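Local coordinates for protein bifunctional endomannanase/endoglucanase (PDB 3W0K) that probably cleaves internal beta-linkages in mannan and in beta-glucans such as cellulose, as a glycoside hydrolase of family 5 with a beta/alpha-barrel fold, at residues A[1-6]-A[36-41]; A[27-32]-A[73-78]. All coordinates share one frame; numbering follows the deposited sequence.

Contact 1: A[1-6]-A[36-41]; sequences MKKYGF and FNFVRI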
loop_
_atom_site.group_PDB
_atom_site.type_symbol
_atom_site.label_atom_id
_atom_site.label_comp_id
_atom_site.label_asym_id
_atom_site.label_seq_id
_atom_site.Cartn_x
_atom_site.Cartn_y
_atom_site.Cartn_z
ATOM N N MET A 1 -15.536 12.017 -1.362
ATOM C CA MET A 1 -14.194 12.441 -1.856
ATOM C C MET A 1 -13.233 11.257 -1.914
ATOM O O MET A 1 -13.035 10.557 -0.918
ATOM C CB MET A 1 -13.624 13.539 -0.964
ATOM N N LYS A 2 -12.643 11.037 -3.085
ATOM C CA LYS A 2 -11.704 9.937 -3.271
ATOM C C LYS A 2 -10.365 10.249 -2.610
ATOM O O LYS A 2 -9.986 11.415 -2.464
ATOM C CB LYS A 2 -11.504 9.640 -4.758
ATOM C CG LYS A 2 -12.789 9.333 -5.511
ATOM C CD LYS A 2 -13.529 8.156 -4.910
ATOM C CE LYS A 2 -14.872 7.959 -5.591
ATOM N NZ LYS A 2 -15.620 6.809 -5.013
ATOM N N LYS A 3 -9.658 9.197 -2.211
ATOM C CA LYS A 3 -8.370 9.332 -1.540
ATOM C C LYS A 3 -7.182 9.296 -2.492
ATOM O O LYS A 3 -6.964 8.304 -3.194
ATOM C CB LYS A 3 -8.227 8.237 -0.482
ATOM C CG LYS A 3 -9.179 8.411 0.687
ATOM C CD LYS A 3 -9.254 7.162 1.543
ATOM C CE LYS A 3 -10.080 7.412 2.797
ATOM N NZ LYS A 3 -11.480 7.818 2.485
ATOM N N TYR A 4 -6.405 10.376 -2.491
ATOM C CA TYR A 4 -5.226 10.488 -3.348
ATOM C C TYR A 4 -4.024 10.889 -2.516
ATOM O O TYR A 4 -4.057 11.890 -1.799
ATOM C CB TYR A 4 -5.446 11.540 -4.434
ATOM C CG TYR A 4 -6.629 11.256 -5.316
ATOM C CD1 TYR A 4 -6.553 10.300 -6.324
ATOM C CD2 TYR A 4 -7.832 11.933 -5.132
ATOM C CE1 TYR A 4 -7.652 10.022 -7.132
ATOM C CE2 TYR A 4 -8.934 11.664 -5.931
ATOM C CZ TYR A 4 -8.837 10.710 -6.926
ATOM O OH TYR A 4 -9.928 10.453 -7.715
ATOM N N GLY A 5 -2.947 10.125 -2.625
ATOM C CA GLY A 5 -1.781 10.465 -1.844
ATOM C C GLY A 5 -0.540 9.647 -2.090
ATOM O O GLY A 5 -0.261 9.209 -3.212
ATOM N N PHE A 6 0.202 9.437 -1.008
ATOM C CA PHE A 6 1.466 8.721 -1.056
ATOM C C PHE A 6 1.684 7.841 0.160
ATOM O O PHE A 6 1.085 8.053 1.220
ATOM C CB PHE A 6 2.628 9.729 -1.071
ATOM C CG PHE A 6 2.615 10.674 -2.237
ATOM C CD1 PHE A 6 3.388 10.413 -3.362
ATOM C CD2 PHE A 6 1.823 11.817 -2.216
ATOM C CE1 PHE A 6 3.371 11.277 -4.452
ATOM C CE2 PHE A 6 1.795 12.691 -3.301
ATOM C CZ PHE A 6 2.573 12.418 -4.424
ATOM N N PHE A 36 -3.524 16.725 -2.318
ATOM C CA PHE A 36 -3.540 15.323 -1.897
ATOM C C PHE A 36 -4.155 15.267 -0.503
ATOM O O PHE A 36 -4.000 16.202 0.285
ATOM C CB PHE A 36 -2.131 14.729 -1.918
ATOM C CG PHE A 36 -1.540 14.638 -3.298
ATOM C CD1 PHE A 36 -1.808 13.543 -4.113
ATOM C CD2 PHE A 36 -0.726 15.654 -3.788
ATOM C CE1 PHE A 36 -1.272 13.457 -5.397
ATOM C CE2 PHE A 36 -0.186 15.580 -5.070
ATOM C CZ PHE A 36 -0.459 14.481 -5.877
ATOM N N ASN A 37 -4.845 14.172 -0.199
ATOM C CA ASN A 37 -5.535 14.037 1.083
ATOM C C ASN A 37 -5.392 12.656 1.710
ATOM O O ASN A 37 -6.186 12.279 2.577
ATOM C CB ASN A 37 -7.025 14.297 0.851
ATOM C CG ASN A 37 -7.637 13.330 -0.160
ATOM O OD1 ASN A 37 -7.019 12.329 -0.535
ATOM N ND2 ASN A 37 -8.847 13.633 -0.611
ATOM N N PHE A 38 -4.369 11.918 1.302
ATOM C CA PHE A 38 -4.192 10.560 1.797
ATOM C C PHE A 38 -2.738 10.171 1.993
ATOM O O PHE A 38 -1.879 10.476 1.169
ATOM C CB PHE A 38 -4.866 9.596 0.808
ATOM C CG PHE A 38 -4.708 8.136 1.149
ATOM C CD1 PHE A 38 -5.628 7.502 1.974
ATOM C CD2 PHE A 38 -3.668 7.385 0.601
ATOM C CE1 PHE A 38 -5.520 6.133 2.247
ATOM C CE2 PHE A 38 -3.554 6.021 0.868
ATOM C CZ PHE A 38 -4.485 5.395 1.693
ATOM N N VAL A 39 -2.480 9.494 3.107
ATOM C CA VAL A 39 -1.152 9.004 3.438
ATOM C C VAL A 39 -1.291 7.588 3.983
ATOM O O VAL A 39 -2.144 7.328 4.830
ATOM C CB VAL A 39 -0.461 9.909 4.495
ATOM C CG1 VAL A 39 0.647 9.168 5.216
ATOM C CG2 VAL A 39 0.125 11.134 3.817
ATOM N N ARG A 40 -0.525 6.659 3.415
ATOM C CA ARG A 40 -0.532 5.283 3.892
ATOM C C ARG A 40 0.791 5.089 4.617
ATOM O O ARG A 40 1.847 5.481 4.116
ATOM C CB ARG A 40 -0.671 4.283 2.743
ATOM C CG ARG A 40 -0.648 2.817 3.196
ATOM C CD ARG A 40 -1.072 1.906 2.064
ATOM N NE ARG A 40 -1.074 0.482 2.413
ATOM C CZ ARG A 40 -0.098 -0.371 2.113
ATOM N NH1 ARG A 40 0.988 0.051 1.485
ATOM N NH2 ARG A 40 -0.272 -1.675 2.312
ATOM N N ILE A 41 0.721 4.517 5.816
ATOM C CA ILE A 41 1.905 4.294 6.630
ATOM C C ILE A 41 2.127 2.803 6.897
ATOM O O ILE A 41 1.555 2.245 7.835
ATOM C CB ILE A 41 1.788 5.038 7.989
ATOM C CG1 ILE A 41 1.486 6.525 7.767
ATOM C CG2 ILE A 41 3.082 4.894 8.788
ATOM C CD1 ILE A 41 2.621 7.297 7.134
#

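Contact 2: A[27-32]-A[73-78]; sequences ALDFLA and SARNIH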
loop_
_atom_site.group_PDB
_atom_site.type_symbol
_atom_site.label_atom_id
_atom_site.label_comp_id
_atom_site.label_asym_id
_atom_site.label_seq_id
_atom_site.Cartn_x
_atom_site.Cartn_y
_atom_site.Cartn_z
ATOM N N ALA A 27 6.984 17.393 3.679
ATOM C CA ALA A 27 6.355 16.580 2.638
ATOM C C ALA A 27 4.835 16.648 2.789
ATOM O O ALA A 27 4.111 16.775 1.802
ATOM C CB ALA A 27 6.830 15.125 2.722
ATOM N N LEU A 28 4.355 16.573 4.029
ATOM C CA LEU A 28 2.920 16.641 4.284
ATOM C C LEU A 28 2.355 17.988 3.832
ATOM O O LEU A 28 1.242 18.050 3.311
ATOM C CB LEU A 28 2.613 16.383 5.761
ATOM C CG LEU A 28 2.926 14.974 6.276
ATOM C CD1 LEU A 28 2.589 14.878 7.755
ATOM C CD2 LEU A 28 2.136 13.940 5.490
ATOM N N ASP A 29 3.129 19.059 4.023
ATOM C CA ASP A 29 2.710 20.395 3.593
ATOM C C ASP A 29 2.571 20.406 2.071
ATOM O O ASP A 29 1.650 21.015 1.530
ATOM C CB ASP A 29 3.728 21.463 4.016
ATOM C CG ASP A 29 3.596 21.870 5.478
ATOM O OD1 ASP A 29 2.544 21.607 6.103
ATOM O OD2 ASP A 29 4.551 22.482 5.997
ATOM N N PHE A 30 3.481 19.722 1.380
ATOM C CA PHE A 30 3.415 19.657 -0.077
ATOM C C PHE A 30 2.130 18.954 -0.509
ATOM O O PHE A 30 1.430 19.428 -1.402
ATOM C CB PHE A 30 4.636 18.932 -0.658
ATOM C CG PHE A 30 4.642 18.865 -2.161
ATOM C CD1 PHE A 30 5.359 19.797 -2.908
ATOM C CD2 PHE A 30 3.921 17.880 -2.834
ATOM C CE1 PHE A 30 5.356 19.749 -4.298
ATOM C CE2 PHE A 30 3.909 17.823 -4.228
ATOM C CZ PHE A 30 4.630 18.760 -4.963
ATOM N N LEU A 31 1.821 17.823 0.122
ATOM C CA LEU A 31 0.606 17.088 -0.210
ATOM C C LEU A 31 -0.615 17.992 -0.068
ATOM O O LEU A 31 -1.432 18.093 -0.982
ATOM C CB LEU A 31 0.442 15.862 0.693
ATOM C CG LEU A 31 1.005 14.531 0.191
ATOM C CD1 LEU A 31 2.518 14.600 0.059
ATOM C CD2 LEU A 31 0.607 13.433 1.168
ATOM N N ALA A 32 -0.704 18.675 1.071
ATOM C CA ALA A 32 -1.819 19.570 1.354
ATOM C C ALA A 32 -1.901 20.714 0.350
ATOM O O ALA A 32 -2.983 21.043 -0.138
ATOM C CB ALA A 32 -1.703 20.121 2.775
ATOM N N SER A 73 -3.841 14.723 10.269
ATOM C CA SER A 73 -5.143 15.324 10.551
ATOM C C SER A 73 -5.118 16.851 10.515
ATOM O O SER A 73 -6.054 17.478 10.014
ATOM C CB SER A 73 -5.676 14.844 11.906
ATOM O OG SER A 73 -6.058 13.480 11.847
ATOM N N ALA A 74 -4.040 17.443 11.020
ATOM C CA ALA A 74 -3.906 18.898 11.041
ATOM C C ALA A 74 -3.922 19.495 9.636
ATOM O O ALA A 74 -4.343 20.637 9.443
ATOM C CB ALA A 74 -2.628 19.296 11.763
ATOM N N ARG A 75 -3.492 18.701 8.659
ATOM C CA ARG A 75 -3.427 19.131 7.263
ATOM C C ARG A 75 -4.530 18.530 6.387
ATOM O O ARG A 75 -4.410 18.497 5.157
ATOM C CB ARG A 75 -2.053 18.781 6.689
ATOM C CG ARG A 75 -0.908 19.481 7.386
ATOM C CD ARG A 75 0.425 18.844 7.044
ATOM N NE ARG A 75 1.534 19.579 7.644
ATOM C CZ ARG A 75 1.873 19.527 8.926
ATOM N NH1 ARG A 75 1.196 18.759 9.769
ATOM N NH2 ARG A 75 2.869 20.278 9.377
ATOM N N ASN A 76 -5.601 18.056 7.023
ATOM C CA ASN A 76 -6.734 17.454 6.320
ATOM C C ASN A 76 -6.321 16.281 5.434
ATOM O O ASN A 76 -6.793 16.133 4.307
ATOM C CB ASN A 76 -7.490 18.508 5.501
ATOM C CG ASN A 76 -8.310 19.447 6.369
ATOM O OD1 ASN A 76 -8.646 19.123 7.506
ATOM N ND2 ASN A 76 -8.655 20.609 5.824
ATOM N N ILE A 77 -5.416 15.465 5.958
ATOM C CA ILE A 77 -4.929 14.288 5.254
ATOM C C ILE A 77 -5.361 13.056 6.035
ATOM O O ILE A 77 -5.169 12.992 7.248
ATOM C CB ILE A 77 -3.383 14.306 5.149
ATOM C CG1 ILE A 77 -2.934 15.441 4.223
ATOM C CG2 ILE A 77 -2.862 12.966 4.644
ATOM C CD1 ILE A 77 -1.437 15.659 4.199
ATOM N N HIS A 78 -6.006 12.120 5.345
ATOM C CA HIS A 78 -6.449 10.864 5.948
ATOM C C HIS A 78 -5.233 9.955 6.093
ATOM O O HIS A 78 -4.423 9.844 5.167
ATOM C CB HIS A 78 -7.477 10.178 5.039
ATOM C CG HIS A 78 -7.838 8.789 5.473
ATOM N ND1 HIS A 78 -8.951 8.515 6.239
ATOM C CD2 HIS A 78 -7.223 7.599 5.265
ATOM C CE1 HIS A 78 -9.004 7.217 6.486
ATOM N NE2 HIS A 78 -7.967 6.640 5.907
HETATM O O HOH W 1 4.696 22.308 8.675
#

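Contact 1: A[1-6]-A[36-41]
N37 lends both ends of its side-chain amide to the backbone of 1-6: OD1 takes a nearly straight bond from Y4 N at 2.8 Å, in the plane of its own carbonyl, and ND2 donates to K2 O at 3.1 Å. CG sits between the backbone N and the carbonyl carbon (chi1 59°), and chi2 of 12° then brings OD1 to Y4 N. N37 N donates to Y4 O at 2.9 Å. An alanine here would probably leave Y4 N and K2 O without their amide mates and the start of the chain less firmly held. The parallel ladder runs from F6 N to F38 O (3.2 Å) and from R40 N to F6 O (3.1 Å). G5 CA lies 3.0 Å from F38 O in a CA-H...O contact; a side chain there would probably collide. F6 and F36 form an edge-to-face pair, CE2 of F6 lying over the centre of the F36 ring. The K3 side chain crosses F38, its CB and CD both 3.7 Å from F38 CD1. Both strands belong to a beta-alpha-beta crossover whose helix 25-33 packs L31 on F6 and F36, while strands 287-290 and 78-83 extend the barrel beyond G5 and V39.

Contact 2: A[27-32]-A[73-78]
D29 and R75 form a salt bridge in which R75 NE donates to D29 OD1 at 2.7 Å with an N-H...O angle of 159°. The oxygen lies near the guanidinium plane, at its edge, whereas the nitrogen comes from above the carboxylate plane; the two planes are 32° apart. A water completes the pair, donating to D29 OD2 at 2.7 Å and accepting from R75 NH2 at 2.8 Å, so both carboxylate oxygens are engaged. Arginine suits the place because its chain, extended from CG to NE, reaches across to the helix and offers methylenes: R75 CD rests 3.5 Å from L28 CB, and R75 CB lies 4.2 Å from A32 CB, where a small residue lets the two backbones come close. Deeper in, I77 supplies an apolar tip. Its CD1 lies 3.7 Å from L28 O and 4.0 Å from L31 CB, and L28 CD2 meets the same CD1 at 4.2 Å; these branched side chains pack against each other between helix and loop.

The next shell sets these groups in place. E71, on helix 62-74, forms a salt bridge with R75 NH1, so the guanidinium is held by two acids. That helix ends in a Schellman motif, with I77 N bonded to C72 O and N76 N to S73 O; N76, at positive phi, turns the chain toward the barrel strand that follows. I77 also packs on V39 of strand 38-44, as do L28 and L31.

The contact thus has two chemistries, an ion pair with its water on a partly exposed side and hydrocarbon packing beneath. With D29 and E71 both near, R75 is likely to stay firmly charged, balancing two carboxylates between neighbouring helices of the barrel's outer layer.

Contacts 1 and 2 have centres about 9 Å apart, on the same side of the chain's centre, and lie in the first part of one TIM barrel. Along the chain their segments alternate: 1-6, 27-32, 36-41, then 73-78. Contact 1 pairs the first two barrel strands, while contact 2 joins helix 25-33, which connects those strands, to the end of helix 62-74 and the loop into the third strand. They touch directly, V39 CG2 packing 3.5 Å from L31 CD2, and N37 O probably accepts a hydrogen bond from H78 N. The inner sheet and outer helices are thereby tied together over the first three strands.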